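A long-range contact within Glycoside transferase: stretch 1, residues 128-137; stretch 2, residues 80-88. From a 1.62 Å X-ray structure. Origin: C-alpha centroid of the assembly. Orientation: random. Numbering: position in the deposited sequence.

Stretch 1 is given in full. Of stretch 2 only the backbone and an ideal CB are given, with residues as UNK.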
ATOM      1  N   LYS A 128       3.518 -19.399  -3.186  1.00  8.93           N
ATOM      2  CA  LYS A 128       3.066 -19.768  -4.526  1.00  8.38           C
ATOM      3  C   LYS A 128       2.685 -18.527  -5.311  1.00 10.22           C
ATOM      4  O   LYS A 128       3.078 -18.367  -6.475  1.00 12.46           O
ATOM      5  CB  LYS A 128       1.875 -20.733  -4.447  1.00 11.98           C
ATOM      6  CG  LYS A 128       2.113 -22.026  -3.694  1.00 30.10           C
ATOM      7  CD  LYS A 128       3.579 -22.374  -3.602  1.00 31.35           C
ATOM      8  CE  LYS A 128       3.827 -23.433  -2.555  1.00 21.18           C
ATOM      9  NZ  LYS A 128       4.237 -22.921  -1.280  1.00 17.22           N
ATOM     10  N   ILE A 129       1.930 -17.627  -4.678  1.00  6.54           N
ATOM     11  CA  ILE A 129       1.512 -16.404  -5.358  1.00  8.33           C
ATOM     12  C   ILE A 129       2.725 -15.543  -5.686  1.00 10.81           C
ATOM     13  O   ILE A 129       2.884 -15.062  -6.813  1.00  8.20           O
ATOM     14  CB  ILE A 129       0.491 -15.637  -4.501  1.00  7.77           C
ATOM     15  CG1 ILE A 129      -0.821 -16.407  -4.421  1.00 11.65           C
ATOM     16  CG2 ILE A 129       0.219 -14.251  -5.089  1.00  9.04           C
ATOM     17  CD1 ILE A 129      -1.739 -15.890  -3.328  1.00 12.09           C
ATOM     18  N   LEU A 130       3.600 -15.332  -4.701  1.00  8.02           N
ATOM     19  CA  LEU A 130       4.680 -14.368  -4.886  1.00  7.64           C
ATOM     20  C   LEU A 130       5.714 -14.877  -5.883  1.00  9.17           C
ATOM     21  O   LEU A 130       6.270 -14.094  -6.662  1.00  9.70           O
ATOM     22  CB  LEU A 130       5.318 -14.036  -3.534  1.00  8.61           C
ATOM     23  CG  LEU A 130       6.359 -12.920  -3.486  1.00 11.87           C
ATOM     24  CD1 LEU A 130       5.800 -11.660  -4.086  1.00 11.76           C
ATOM     25  CD2 LEU A 130       6.801 -12.696  -2.055  1.00 13.93           C
ATOM     26  N   ALA A 131       5.980 -16.186  -5.880  1.00  8.14           N
ATOM     27  CA  ALA A 131       6.873 -16.734  -6.894  1.00  9.47           C
ATOM     28  C   ALA A 131       6.307 -16.507  -8.284  1.00 10.55           C
ATOM     29  O   ALA A 131       7.042 -16.149  -9.221  1.00 10.34           O
ATOM     30  CB  ALA A 131       7.111 -18.224  -6.627  1.00 11.27           C
ATOM     31  N   ASN A 132       4.994 -16.667  -8.431  1.00  8.52           N
ATOM     32  CA  ASN A 132       4.352 -16.408  -9.714  1.00  7.57           C
ATOM     33  C   ASN A 132       4.442 -14.934 -10.100  1.00 10.14           C
ATOM     34  O   ASN A 132       4.662 -14.609 -11.273  1.00 10.77           O
ATOM     35  CB  ASN A 132       2.902 -16.880  -9.641  1.00  9.76           C
ATOM     36  CG  ASN A 132       2.240 -16.927 -10.977  1.00 13.56           C
ATOM     37  OD1 ASN A 132       2.597 -17.736 -11.828  1.00 15.83           O
ATOM     38  ND2 ASN A 132       1.245 -16.063 -11.173  1.00 13.58           N
ATOM     39  N   THR A 133       4.269 -14.023  -9.135  1.00  6.99           N
ATOM     40  CA  THR A 133       4.403 -12.601  -9.429  1.00  9.16           C
ATOM     41  C   THR A 133       5.812 -12.256  -9.898  1.00  6.29           C
ATOM     42  O   THR A 133       6.001 -11.505 -10.865  1.00  9.85           O
ATOM     43  CB  THR A 133       4.048 -11.783  -8.190  1.00  8.97           C
ATOM     44  OG1 THR A 133       2.663 -11.956  -7.886  1.00 10.61           O
ATOM     45  CG2 THR A 133       4.353 -10.304  -8.423  1.00 11.34           C
ATOM     46  N   LYS A 134       6.819 -12.776  -9.201  1.00  6.93           N
ATOM     47  CA  LYS A 134       8.205 -12.542  -9.599  1.00  9.22           C
ATOM     48  C   LYS A 134       8.487 -13.081 -10.995  1.00 11.06           C
ATOM     49  O   LYS A 134       9.233 -12.464 -11.771  1.00 11.88           O
ATOM     50  CB  LYS A 134       9.141 -13.180  -8.578  1.00  9.61           C
ATOM     51  CG  LYS A 134      10.617 -13.164  -8.966  1.00 12.67           C
ATOM     52  CD  LYS A 134      11.440 -13.871  -7.895  1.00 15.30           C
ATOM     53  CE  LYS A 134      12.816 -14.275  -8.381  1.00 18.57           C
ATOM     54  NZ  LYS A 134      13.507 -15.031  -7.302  1.00 12.05           N
ATOM     55  N   LYS A 135       7.895 -14.230 -11.331  1.00 10.29           N
ATOM     56  CA  LYS A 135       8.192 -14.883 -12.605  1.00 10.21           C
ATOM     57  C   LYS A 135       7.604 -14.116 -13.789  1.00 11.61           C
ATOM     58  O   LYS A 135       8.285 -13.898 -14.801  1.00 13.46           O
ATOM     59  CB  LYS A 135       7.686 -16.327 -12.580  1.00 10.35           C
ATOM     60  CG  LYS A 135       7.857 -17.080 -13.903  1.00 11.40           C
ATOM     61  CD  LYS A 135       7.482 -18.542 -13.736  1.00 15.54           C
ATOM     62  CE  LYS A 135       7.645 -19.291 -15.049  1.00 22.96           C
ATOM     63  NZ  LYS A 135       7.167 -20.690 -14.929  1.00 27.83           N
ATOM     64  N   TYR A 136       6.346 -13.689 -13.682  1.00 10.10           N
ATOM     65  CA  TYR A 136       5.627 -13.167 -14.837  1.00  8.01           C
ATOM     66  C   TYR A 136       5.547 -11.649 -14.889  1.00 11.93           C
ATOM     67  O   TYR A 136       5.564 -11.081 -15.985  1.00 12.16           O
ATOM     68  CB  TYR A 136       4.207 -13.749 -14.882  1.00  8.84           C
ATOM     69  CG  TYR A 136       4.210 -15.198 -15.298  1.00  9.68           C
ATOM     70  CD1 TYR A 136       4.408 -15.549 -16.625  1.00 15.68           C
ATOM     71  CD2 TYR A 136       4.071 -16.212 -14.361  1.00 12.27           C
ATOM     72  CE1 TYR A 136       4.440 -16.879 -17.014  1.00 14.39           C
ATOM     73  CE2 TYR A 136       4.099 -17.558 -14.745  1.00 18.18           C
ATOM     74  CZ  TYR A 136       4.283 -17.874 -16.075  1.00 16.63           C
ATOM     75  OH  TYR A 136       4.311 -19.193 -16.464  1.00 22.41           O
ATOM     76  N   SER A 137       5.451 -10.965 -13.750  1.00  8.43           N
ATOM     77  CA  SER A 137       5.311  -9.510 -13.773  1.00  8.49           C
ATOM     78  C   SER A 137       6.680  -8.823 -13.699  1.00  9.22           C
ATOM     79  O   SER A 137       6.973  -7.993 -12.842  1.00  6.69           O
ATOM     80  CB  SER A 137       4.376  -9.066 -12.655  1.00  8.27           C
ATOM     81  OG  SER A 137       3.895  -7.767 -12.951  1.00 12.81           O
ATOM     82  N   UNK A  80     -10.717 -13.330  -6.438  1.00  7.91           N
ATOM     83  CA  UNK A  80      -9.557 -12.607  -6.948  1.00  9.96           C
ATOM     84  C   UNK A  80      -8.496 -13.506  -7.559  1.00  9.20           C
ATOM     85  O   UNK A  80      -7.870 -13.119  -8.554  1.00 10.60           O
ATOM     86  CB  UNK A  80      -8.929 -11.785  -5.821  1.00  9.96           C
ATOM     87  N   UNK A  81      -8.264 -14.692  -7.007  1.00  9.77           N
ATOM     88  CA  UNK A  81      -7.146 -15.528  -7.440  1.00  9.92           C
ATOM     89  C   UNK A  81      -7.571 -16.395  -8.615  1.00 12.57           C
ATOM     90  O   UNK A  81      -8.556 -17.144  -8.529  1.00 14.35           O
ATOM     91  CB  UNK A  81      -6.639 -16.399  -6.289  1.00  9.92           C
ATOM     92  N   UNK A  82      -6.822 -16.306  -9.709  1.00 11.49           N
ATOM     93  CA  UNK A  82      -7.112 -17.121 -10.883  1.00  9.70           C
ATOM     94  C   UNK A  82      -6.600 -18.545 -10.700  1.00 15.06           C
ATOM     95  O   UNK A  82      -5.874 -18.863  -9.756  1.00 14.35           O
ATOM     96  CB  UNK A  82      -6.492 -16.494 -12.133  1.00  9.70           C
ATOM     97  N   UNK A  83      -6.956 -19.404 -11.655  1.00 15.95           N
ATOM     98  CA  UNK A  83      -6.501 -20.785 -11.581  1.00 19.95           C
ATOM     99  C   UNK A  83      -4.995 -20.910 -11.784  1.00 19.76           C
ATOM    100  O   UNK A  83      -4.413 -21.911 -11.356  1.00 18.64           O
ATOM    101  CB  UNK A  83      -7.235 -21.632 -12.622  1.00 19.95           C
ATOM    102  N   UNK A  84      -4.340 -19.925 -12.406  1.00 19.66           N
ATOM    103  CA  UNK A  84      -2.884 -19.915 -12.470  1.00 19.80           C
ATOM    104  C   UNK A  84      -2.251 -18.974 -11.442  1.00 19.54           C
ATOM    105  O   UNK A  84      -1.116 -18.516 -11.639  1.00 18.14           O
ATOM    106  CB  UNK A  84      -2.434 -19.517 -13.877  1.00 19.80           C
ATOM    107  N   UNK A  85      -2.971 -18.675 -10.352  1.00 14.30           N
ATOM    108  CA  UNK A  85      -2.402 -18.093  -9.142  1.00 13.38           C
ATOM    109  C   UNK A  85      -2.033 -16.626  -9.310  1.00 12.07           C
ATOM    110  O   UNK A  85      -1.162 -16.122  -8.600  1.00 13.03           O
ATOM    111  CB  UNK A  85      -1.164 -18.886  -8.717  1.00 13.38           C
ATOM    112  N   UNK A  86      -2.692 -15.930 -10.232  1.00  9.79           N
ATOM    113  CA  UNK A  86      -2.613 -14.478 -10.301  1.00  8.56           C
ATOM    114  C   UNK A  86      -3.708 -13.869  -9.437  1.00  8.72           C
ATOM    115  O   UNK A  86      -4.753 -14.485  -9.205  1.00 10.51           O
ATOM    116  CB  UNK A  86      -2.730 -13.992 -11.747  1.00  8.56           C
ATOM    117  N   UNK A  87      -3.461 -12.659  -8.949  1.00  6.70           N
ATOM    118  CA  UNK A  87      -4.448 -11.911  -8.167  1.00  8.56           C
ATOM    119  C   UNK A  87      -4.960 -10.787  -9.057  1.00  7.67           C
ATOM    120  O   UNK A  87      -4.211  -9.860  -9.381  1.00  8.76           O
ATOM    121  CB  UNK A  87      -3.853 -11.368  -6.866  1.00  8.56           C
ATOM    122  N   UNK A  88      -6.229 -10.869  -9.476  1.00  7.87           N
ATOM    123  CA  UNK A  88      -6.842  -9.767 -10.215  1.00  5.59           C
ATOM    124  C   UNK A  88      -6.782  -8.479  -9.399  1.00  7.27           C
ATOM    125  O   UNK A  88      -7.079  -8.483  -8.205  1.00  8.46           O
ATOM    126  CB  UNK A  88      -8.291 -10.101 -10.575  1.00  5.59           C
TER

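Stretch 1 is helical to Tyr-136, and its face toward the loop carries Ile-129, Asn-132 and Tyr-136, one helical turn after another: an apolar end, an amide and a ring.

Position 80 has nothing of the helix within 5.5 Å of its CB, so stretch 1 sets no preference; it is Phe-80, and its ring stays out of reach. At 81 the CB points toward the helix but stops short of it, and the nearest offering is the end of Ile-129. A long apolar side chain could bridge the gap, Ile, Leu or Met alike. The residue is Ile-81, whose CD1 lies 4.0 Å from Ile-129 CD1.

Positions 82 to 85 form a type I turn, closed by the bond from N of 85 to O of 82 (3.0 Å). The first residue of the turn, out of the helix's reach, suits Ser, Thr, Asp or Asn, which can accept from backbone NH groups of the loop. It is Thr-82: its OG1 accepts from N of 86 at 3.1 Å. Position 83 has nothing of the helix near it, so stretch 1 sets no preference; it is Glu-83. At 84 the CB runs sideways, and a short polar group could fold back on the turn. Asp-84 does so, its OD2 accepting a very short 2.5 Å bond from Thr-82 OG1.

Position 85 has phi/psi of 73/26, the left-handed region, where Gly, Asn and Asp are most at ease and beta-branched residues are disfavoured. Its CB points toward the helix. The residue is Asn-85, whose side chain makes no hydrogen bond to the helix and comes nearest at CB, 4.5 Å from Asn-132 ND2. The backbone does the work: water 1 donates to Asp-84 O (2.9 Å) and Asn-132 OD1 (2.7 Å), while water 2 donates to Asn-85 O (2.9 Å) and Thr-133 OG1 (3.0 Å) and accepts from Asn-132 ND2 (3.1 Å). No direct hydrogen bond joins the stretches.

At 86 the CB points away, yet Asn-132 ND2 is only 4.5 Å from it. A flat aromatic could turn back so that the amide lies over its face; Phe or Tyr would serve, and Met could fill the space without offering a face. It is Phe-86, with chi1 in m: Asn-132 ND2 sits over one ring face, 3.2 Å from CE1, and CZ comes 3.8 Å from Tyr-136 CD2, the ring planes oblique at 59°.

Position 87 starts sideways, its CB 5.3 Å from Ile-129 CG2, which invites Val, Leu or Ile. Ile-87 brings its CD1 to 3.7 Å from that CG2, so Ile-129 packs against both isoleucines. Position 88 is beyond the helix's reach; it is Lys-88, bonded elsewhere in the structure.

Stretch 2 (80-88) FITEDNFIK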
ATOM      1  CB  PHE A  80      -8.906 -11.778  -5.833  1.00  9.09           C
ATOM      2  CG  PHE A  80      -9.735 -10.612  -5.357  1.00  7.78           C
ATOM      3  CD1 PHE A  80     -10.680 -10.775  -4.354  1.00  7.08           C
ATOM      4  CD2 PHE A  80      -9.552  -9.346  -5.896  1.00  7.89           C
ATOM      5  CE1 PHE A  80     -11.436  -9.690  -3.895  1.00  9.95           C
ATOM      6  CE2 PHE A  80     -10.313  -8.258  -5.443  1.00  7.02           C
ATOM      7  CZ  PHE A  80     -11.247  -8.439  -4.446  1.00  6.82           C
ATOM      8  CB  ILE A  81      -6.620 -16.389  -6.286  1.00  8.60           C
ATOM      9  CG1 ILE A  81      -6.142 -15.472  -5.158  1.00 12.12           C
ATOM     10  CG2 ILE A  81      -5.470 -17.254  -6.793  1.00 12.66           C
ATOM     11  CD1 ILE A  81      -5.727 -16.210  -3.911  1.00 12.52           C
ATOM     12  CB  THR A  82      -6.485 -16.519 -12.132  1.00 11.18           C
ATOM     13  OG1 THR A  82      -5.057 -16.659 -12.071  1.00 12.83           O
ATOM     14  CG2 THR A  82      -6.881 -15.054 -12.274  1.00 10.63           C
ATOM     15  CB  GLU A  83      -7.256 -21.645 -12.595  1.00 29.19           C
ATOM     16  CG  GLU A  83      -6.877 -21.416 -14.046  1.00 37.47           C
ATOM     17  CD  GLU A  83      -7.765 -22.195 -15.005  1.00 43.37           C
ATOM     18  OE1 GLU A  83      -8.259 -23.278 -14.621  1.00 41.64           O
ATOM     19  OE2 GLU A  83      -7.967 -21.721 -16.144  1.00 43.30           O
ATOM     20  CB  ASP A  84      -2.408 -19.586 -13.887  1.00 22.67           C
ATOM     21  CG  ASP A  84      -3.253 -18.528 -14.573  1.00 31.33           C
ATOM     22  OD1 ASP A  84      -2.923 -18.175 -15.731  1.00 30.17           O
ATOM     23  OD2 ASP A  84      -4.247 -18.051 -13.977  1.00 29.07           O
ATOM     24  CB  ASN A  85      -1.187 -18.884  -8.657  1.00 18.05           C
ATOM     25  CG  ASN A  85      -1.552 -20.281  -8.228  1.00 24.25           C
ATOM     26  OD1 ASN A  85      -2.282 -20.468  -7.258  1.00 26.13           O
ATOM     27  ND2 ASN A  85      -1.049 -21.275  -8.952  1.00 27.49           N
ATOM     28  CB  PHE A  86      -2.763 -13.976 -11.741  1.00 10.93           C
ATOM     29  CG  PHE A  86      -1.629 -14.372 -12.648  1.00 10.47           C
ATOM     30  CD1 PHE A  86      -0.480 -13.603 -12.728  1.00 14.23           C
ATOM     31  CD2 PHE A  86      -1.720 -15.525 -13.413  1.00  9.36           C
ATOM     32  CE1 PHE A  86       0.564 -13.985 -13.577  1.00 13.42           C
ATOM     33  CE2 PHE A  86      -0.681 -15.919 -14.243  1.00 14.70           C
ATOM     34  CZ  PHE A  86       0.458 -15.145 -14.321  1.00 15.35           C
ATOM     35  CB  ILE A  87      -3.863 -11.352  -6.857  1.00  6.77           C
ATOM     36  CG1 ILE A  87      -3.361 -12.469  -5.940  1.00  8.04           C
ATOM     37  CG2 ILE A  87      -4.939 -10.541  -6.112  1.00  7.48           C
ATOM     38  CD1 ILE A  87      -2.645 -11.956  -4.687  1.00 11.18           C
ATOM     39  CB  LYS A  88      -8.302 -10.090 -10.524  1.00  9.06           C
ATOM     40  CG  LYS A  88      -8.527 -11.241 -11.462  1.00 11.45           C
ATOM     41  CD  LYS A  88     -10.022 -11.425 -11.628  1.00 14.20           C
ATOM     42  CE  LYS A  88     -10.358 -12.501 -12.634  1.00 26.96           C
ATOM     43  NZ  LYS A  88     -11.835 -12.631 -12.747  1.00 21.73           N
TER
HETATM   44  O   HOH W   1       0.956 -19.089 -13.537  1.00 23.09           O
HETATM   45  O   HOH W   2       0.843 -14.094  -8.813  1.00 11.15           O
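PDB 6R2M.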